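PDB 5JM8: aerobactin synthase IucA from Klebsiella pneumoniae subsp. pneumoniae, which probably catalyses an ATP-dependent, NRPS-independent ligation step in the assembly of the siderophore aerobactin, binding ATP and magnesium. Local coordinates for residues C104-F107 with H108-M112; L390-T393 with A394-A398; F473-E476 with Q477-Y481. All blocks are in the same frame, centred on the assembly; numbering follows the deposited sequence.

All three contacts are local, each made by neighbouring turns of one helix or its start, and they lie well apart in the chain. Contact 1 sits inside helix 101-124, whereas contacts 2 and 3 are the same motif, a capping box of threonine and glutamine, at the starts of helices 394-420 and 475-500. Centre to centre, contacts 1 and 3 are about 32 Å apart, contacts 2 and 3 about 38 Å, and contacts 1 and 2 about 44 Å. Contacts 1 and 3 lie nearer the nucleotide, without reaching it: the side chains of R110 and Y481 are about 13 Å and about 12 Å from the bound ATP. Contact 2 faces a second subunit instead.

Contact 1 of 3, residues C104-F107 with H108-M112; sequences CETF and HQRVM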
# COMPACT_ATOMS: atom_id res chain seq x y z
N CYS A 104 -20.32 42.88 25.47
CA CYS A 104 -21.41 41.91 25.50
C CYS A 104 -21.85 41.52 24.10
O CYS A 104 -22.03 40.34 23.80
CB CYS A 104 -22.62 42.48 26.27
SG CYS A 104 -22.38 42.65 28.04
N GLU A 105 -22.03 42.52 23.24
CA GLU A 105 -22.54 42.27 21.89
C GLU A 105 -21.47 41.65 21.00
O GLU A 105 -21.79 40.90 20.07
CB GLU A 105 -23.06 43.57 21.27
CG GLU A 105 -23.75 43.39 19.92
CD GLU A 105 -24.89 42.37 19.96
OE1 GLU A 105 -25.55 42.26 21.02
OE2 GLU A 105 -25.12 41.69 18.94
N THR A 106 -20.21 41.96 21.28
CA THR A 106 -19.09 41.32 20.60
C THR A 106 -19.04 39.84 20.98
O THR A 106 -18.78 38.98 20.14
CB THR A 106 -17.75 41.97 20.95
OG1 THR A 106 -17.76 43.35 20.57
CG2 THR A 106 -16.60 41.27 20.23
N PHE A 107 -19.27 39.57 22.25
CA PHE A 107 -19.28 38.20 22.76
C PHE A 107 -20.40 37.40 22.12
O PHE A 107 -20.19 36.28 21.66
CB PHE A 107 -19.42 38.21 24.28
CG PHE A 107 -19.58 36.85 24.90
CD1 PHE A 107 -18.50 36.00 25.04
CD2 PHE A 107 -20.82 36.42 25.36
CE1 PHE A 107 -18.64 34.75 25.62
CE2 PHE A 107 -20.97 35.17 25.93
CZ PHE A 107 -19.88 34.34 26.06
N HIS A 108 -21.59 37.98 22.07
CA HIS A 108 -22.76 37.28 21.56
C HIS A 108 -22.67 37.01 20.06
O HIS A 108 -23.06 35.94 19.60
CB HIS A 108 -24.04 38.07 21.85
CG HIS A 108 -25.29 37.36 21.44
ND1 HIS A 108 -25.87 37.52 20.20
CD2 HIS A 108 -26.08 36.48 22.11
CE1 HIS A 108 -26.96 36.77 20.12
NE2 HIS A 108 -27.10 36.14 21.27
N GLN A 109 -22.16 37.98 19.30
CA GLN A 109 -22.04 37.80 17.86
C GLN A 109 -21.04 36.69 17.56
O GLN A 109 -21.25 35.87 16.66
CB GLN A 109 -21.62 39.11 17.16
CG GLN A 109 -20.24 39.63 17.51
CD GLN A 109 -19.85 40.87 16.72
OE1 GLN A 109 -20.66 41.44 15.99
NE2 GLN A 109 -18.60 41.30 16.87
N ARG A 110 -19.95 36.64 18.33
CA ARG A 110 -18.94 35.61 18.17
C ARG A 110 -19.50 34.22 18.48
O ARG A 110 -19.16 33.24 17.81
CB ARG A 110 -17.72 35.90 19.06
CG ARG A 110 -16.84 37.02 18.53
CD ARG A 110 -15.70 37.35 19.49
NE ARG A 110 -14.79 38.35 18.94
CZ ARG A 110 -13.73 38.83 19.58
NH1 ARG A 110 -13.43 38.41 20.80
NH2 ARG A 110 -12.96 39.74 19.00
N VAL A 111 -20.35 34.14 19.49
CA VAL A 111 -20.98 32.88 19.87
C VAL A 111 -21.93 32.39 18.78
O VAL A 111 -22.10 31.18 18.59
CB VAL A 111 -21.75 33.02 21.21
CG1 VAL A 111 -22.67 31.84 21.44
CG2 VAL A 111 -20.78 33.16 22.36
N MET A 112 -22.56 33.32 18.07
CA MET A 112 -23.44 32.97 16.95
C MET A 112 -22.63 32.59 15.73
O MET A 112 -23.02 31.68 14.98
CB MET A 112 -24.36 34.14 16.60
CG MET A 112 -25.50 34.37 17.57
SD MET A 112 -26.42 32.87 18.00
CE MET A 112 -26.01 32.76 19.73
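F107 lays one face of its ring against V111 a helical turn further on, in an i to i+4 pairing within helix 101-124. The methyl CG2 of V111 stands 4.1 Å from the ring centroid and 14° off the ring normal, a CH-pi contact displaced toward the rim, and its closest ring atom is CZ. With CG of F107 anti to the backbone N (chi1 174°), it sits beside the carbonyl carbon, and the ring stands out from the helix with a face turned to this methyl. The pair belongs to the buried side of the helix, where F19 of helix 14-26 and P153 pack on both residues and F545 meets the F107 ring edge-to-face.

A second i to i+4 pair, T106 and R110, runs side by side. The T106 methyl CG2 lies over one face of the R110 guanidinium, 3.7 Å from NE, and the arginine reaches past it with its chain extended from CG to NE. Beyond that, NH1 forms a salt bridge with D551, which would hold the flat group in place above the methyl. The T106 hydroxyl bonds back to T102 O.

On a further side of the helix, H108 is held through NE2 by S86 of helix 82-96, while its ND1 lies 4.4 Å from E105 OE2, too far for direct contact. The backbone is regular: H108 N donates to C104 O at 3.0 Å, and R110 N to T106 O at 3.2 Å. Q109 folds back over the preceding turn, its CG 3.1 Å from T106 O.

Contact 2 of 3, residues L390-T393 with A394-A398; sequences LGIT and AQQAA
T393 and Q396 grip each other in a capping box, the reciprocal exchange of bonds that starts helix 394-420 with T393 as its N-cap. Two bonds define it. T393 N donates to the side-chain oxygen OE1 of Q396 at 2.9 Å in a nearly straight bond (165°), approaching with a 17° tilt from the amide plane. In return, Q396 N donates to T393 OG1 at 3.0 Å. The hydroxyl also gives a weak bond to OE1 of Q396, so this one amide oxygen receives two donors, both from T393. Placed between the backbone N and the carbonyl carbon (chi1 66°), OG1 faces the first turn and meets the N-H of Q396 there. The backbone takes over with A397 N, which donates to T393 O at 2.8 Å.

Apolar packing adds to this: I392 CD1 comes to 4.0 Å from A397 CB. I392 CB, for its part, makes a van der Waals contact with the amide oxygen, 3.4 Å from Q396 OE1. A397 also packs against V383 and S387 of helix 378-390, so the two successive helices touch across the short turn, in which G391, with positive phi, is the first residue to leave that helix.

The turn also lies at a subunit interface: Q313 of a second subunit packs on I392, T393 and Q396, and R323 of that subunit on L390. Within the box, the aliphatic chain of Q396 passes close to the hydroxyl, with CG 3.0 Å from T393 OG1.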
# COMPACT_ATOMS: atom_id res chain seq x y z
N LEU A 390 -11.94 -8.71 20.89
CA LEU A 390 -11.51 -9.53 22.02
C LEU A 390 -12.63 -10.43 22.53
O LEU A 390 -12.39 -11.32 23.35
CB LEU A 390 -11.01 -8.64 23.16
CG LEU A 390 -9.81 -7.74 22.85
CD1 LEU A 390 -9.50 -6.85 24.04
CD2 LEU A 390 -8.59 -8.56 22.48
N GLY A 391 -13.84 -10.20 22.05
CA GLY A 391 -14.99 -10.98 22.47
C GLY A 391 -15.41 -10.69 23.90
O GLY A 391 -15.97 -11.55 24.57
N ILE A 392 -15.11 -9.48 24.37
CA ILE A 392 -15.48 -9.05 25.72
C ILE A 392 -16.63 -8.04 25.67
O ILE A 392 -16.93 -7.48 24.61
CB ILE A 392 -14.29 -8.42 26.46
CG1 ILE A 392 -13.74 -7.22 25.68
CG2 ILE A 392 -13.20 -9.46 26.68
CD1 ILE A 392 -12.64 -6.47 26.40
N THR A 393 -17.27 -7.80 26.81
CA THR A 393 -18.40 -6.88 26.86
C THR A 393 -17.95 -5.45 26.60
O THR A 393 -16.78 -5.12 26.76
CB THR A 393 -19.12 -6.91 28.23
OG1 THR A 393 -18.24 -6.41 29.25
CG2 THR A 393 -19.58 -8.32 28.58
N ALA A 394 -18.90 -4.61 26.21
CA ALA A 394 -18.60 -3.22 25.91
C ALA A 394 -18.12 -2.51 27.17
O ALA A 394 -17.27 -1.62 27.10
CB ALA A 394 -19.82 -2.53 25.33
N GLN A 395 -18.64 -2.91 28.33
CA GLN A 395 -18.22 -2.32 29.60
C GLN A 395 -16.80 -2.79 29.95
O GLN A 395 -15.99 -2.01 30.45
CB GLN A 395 -19.20 -2.67 30.73
CG GLN A 395 -18.73 -2.22 32.11
CD GLN A 395 -19.82 -2.25 33.17
OE1 GLN A 395 -20.86 -1.61 33.02
NE2 GLN A 395 -19.58 -2.97 34.26
N GLN A 396 -16.51 -4.06 29.70
CA GLN A 396 -15.17 -4.61 29.91
C GLN A 396 -14.17 -3.94 28.98
O GLN A 396 -13.03 -3.68 29.36
CB GLN A 396 -15.16 -6.12 29.69
CG GLN A 396 -15.70 -6.93 30.85
CD GLN A 396 -15.92 -8.39 30.49
OE1 GLN A 396 -16.13 -8.74 29.33
NE2 GLN A 396 -15.88 -9.26 31.50
N ALA A 397 -14.60 -3.66 27.76
CA ALA A 397 -13.77 -2.96 26.80
C ALA A 397 -13.54 -1.53 27.27
O ALA A 397 -12.44 -0.98 27.12
CB ALA A 397 -14.41 -2.98 25.42
N ALA A 398 -14.57 -0.94 27.86
CA ALA A 398 -14.49 0.43 28.34
C ALA A 398 -13.52 0.54 29.50
O ALA A 398 -12.70 1.46 29.56
CB ALA A 398 -15.86 0.92 28.75

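Contact 3 of 3, residues F473-E476 with Q477-Y481; sequences FTRE and QLLRY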
# COMPACT_ATOMS: atom_id res chain seq x y z
N PHE A 473 8.02 26.99 36.78
CA PHE A 473 6.76 27.07 37.52
C PHE A 473 6.96 26.96 39.02
O PHE A 473 7.78 26.18 39.50
CB PHE A 473 5.80 25.96 37.06
CG PHE A 473 4.89 26.36 35.93
CD1 PHE A 473 5.14 27.50 35.17
CD2 PHE A 473 3.78 25.60 35.63
CE1 PHE A 473 4.30 27.86 34.13
CE2 PHE A 473 2.93 25.95 34.59
CZ PHE A 473 3.19 27.09 33.84
N THR A 474 6.18 27.74 39.76
CA THR A 474 6.11 27.59 41.20
C THR A 474 5.20 26.41 41.52
O THR A 474 4.54 25.86 40.64
CB THR A 474 5.56 28.85 41.89
OG1 THR A 474 4.21 29.07 41.49
CG2 THR A 474 6.41 30.07 41.53
N ARG A 475 5.17 26.03 42.79
CA ARG A 475 4.29 24.98 43.26
C ARG A 475 2.83 25.34 42.99
O ARG A 475 2.09 24.54 42.42
CB ARG A 475 4.51 24.74 44.75
CG ARG A 475 3.74 23.57 45.33
CD ARG A 475 4.13 23.34 46.78
NE ARG A 475 3.34 22.29 47.41
CZ ARG A 475 2.17 22.47 48.00
NH1 ARG A 475 1.62 23.68 48.04
NH2 ARG A 475 1.53 21.45 48.55
N GLU A 476 2.43 26.54 43.38
CA GLU A 476 1.05 26.97 43.24
C GLU A 476 0.60 27.01 41.78
O GLU A 476 -0.55 26.69 41.47
CB GLU A 476 0.86 28.35 43.88
CG GLU A 476 1.28 28.43 45.34
CD GLU A 476 0.70 27.31 46.19
OE1 GLU A 476 -0.45 26.88 45.94
OE2 GLU A 476 1.40 26.84 47.12
N GLN A 477 1.50 27.41 40.88
CA GLN A 477 1.22 27.42 39.45
C GLN A 477 0.91 26.01 38.96
O GLN A 477 -0.02 25.80 38.18
CB GLN A 477 2.39 28.00 38.66
CG GLN A 477 2.41 29.52 38.60
CD GLN A 477 3.64 30.05 37.88
OE1 GLN A 477 4.77 29.72 38.23
NE2 GLN A 477 3.41 30.90 36.88
N LEU A 478 1.71 25.05 39.41
CA LEU A 478 1.55 23.66 39.01
C LEU A 478 0.19 23.12 39.43
O LEU A 478 -0.51 22.49 38.64
CB LEU A 478 2.66 22.80 39.61
CG LEU A 478 2.53 21.30 39.38
CD1 LEU A 478 2.73 20.97 37.91
CD2 LEU A 478 3.50 20.53 40.25
N LEU A 479 -0.17 23.37 40.69
CA LEU A 479 -1.41 22.83 41.25
C LEU A 479 -2.65 23.47 40.63
O LEU A 479 -3.74 22.90 40.68
CB LEU A 479 -1.43 23.03 42.77
CG LEU A 479 -0.72 21.97 43.60
CD1 LEU A 479 0.77 21.91 43.30
CD2 LEU A 479 -0.95 22.22 45.08
N ARG A 480 -2.48 24.65 40.04
CA ARG A 480 -3.58 25.32 39.36
C ARG A 480 -3.79 24.74 37.97
O ARG A 480 -4.90 24.31 37.62
CB ARG A 480 -3.33 26.83 39.27
CG ARG A 480 -4.40 27.58 38.48
CD ARG A 480 -4.18 29.08 38.49
NE ARG A 480 -4.12 29.62 39.85
CZ ARG A 480 -5.15 29.69 40.68
NH1 ARG A 480 -6.35 29.24 40.32
NH2 ARG A 480 -4.99 30.21 41.89
N TYR A 481 -2.73 24.72 37.18
CA TYR A 481 -2.82 24.35 35.77
C TYR A 481 -2.88 22.85 35.53
O TYR A 481 -3.77 22.35 34.84
CB TYR A 481 -1.62 24.91 35.00
CG TYR A 481 -1.55 26.42 34.94
CD1 TYR A 481 -2.67 27.18 34.62
CD2 TYR A 481 -0.36 27.09 35.20
CE1 TYR A 481 -2.60 28.56 34.57
CE2 TYR A 481 -0.28 28.46 35.15
CZ TYR A 481 -1.40 29.20 34.84
OH TYR A 481 -1.32 30.57 34.79
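Q477 OE1 takes two donors from T474: the backbone N at 2.9 Å and, weakly, the hydroxyl OG1 at 3.4 Å. The first bond is almost straight (171°) and meets a lone pair in the plane of the amide. In exchange, Q477 N donates to T474 OG1 at 3.2 Å. The glutamine reaches back because CG lies anti to its carbonyl carbon (chi1 -83°) and the chain beyond is extended.

These reciprocal bonds make a capping box, with T474 as N-cap of helix 475-500, the helix following strand 451-453 and helix 458-462 in the chain. The first full backbone turns then close, with L478 N donating to T474 O and L479 N to R475 O.

Just before the cap, F473 folds over the same turn. Q477 CB sits over one face of its ring, toward the rim, and ring atom CE2 of F473 comes to 3.5 Å from Y481 CD2. The two rings meet obliquely, planes 39° apart and centroids separated by 5.6 Å. M454 packs on F473 and L478, and F473 is also joined by backbone hydrogen bonds to F453 of strand 451-453.

Toward helix 528-535, L479 CD2 lies over one face of the R475 guanidinium, and T528 of that helix touches both residues. In the plane of that guanidinium, at its edge, E476 OE2 forms a salt bridge with R475 NH1, a weak bond of 3.3 Å.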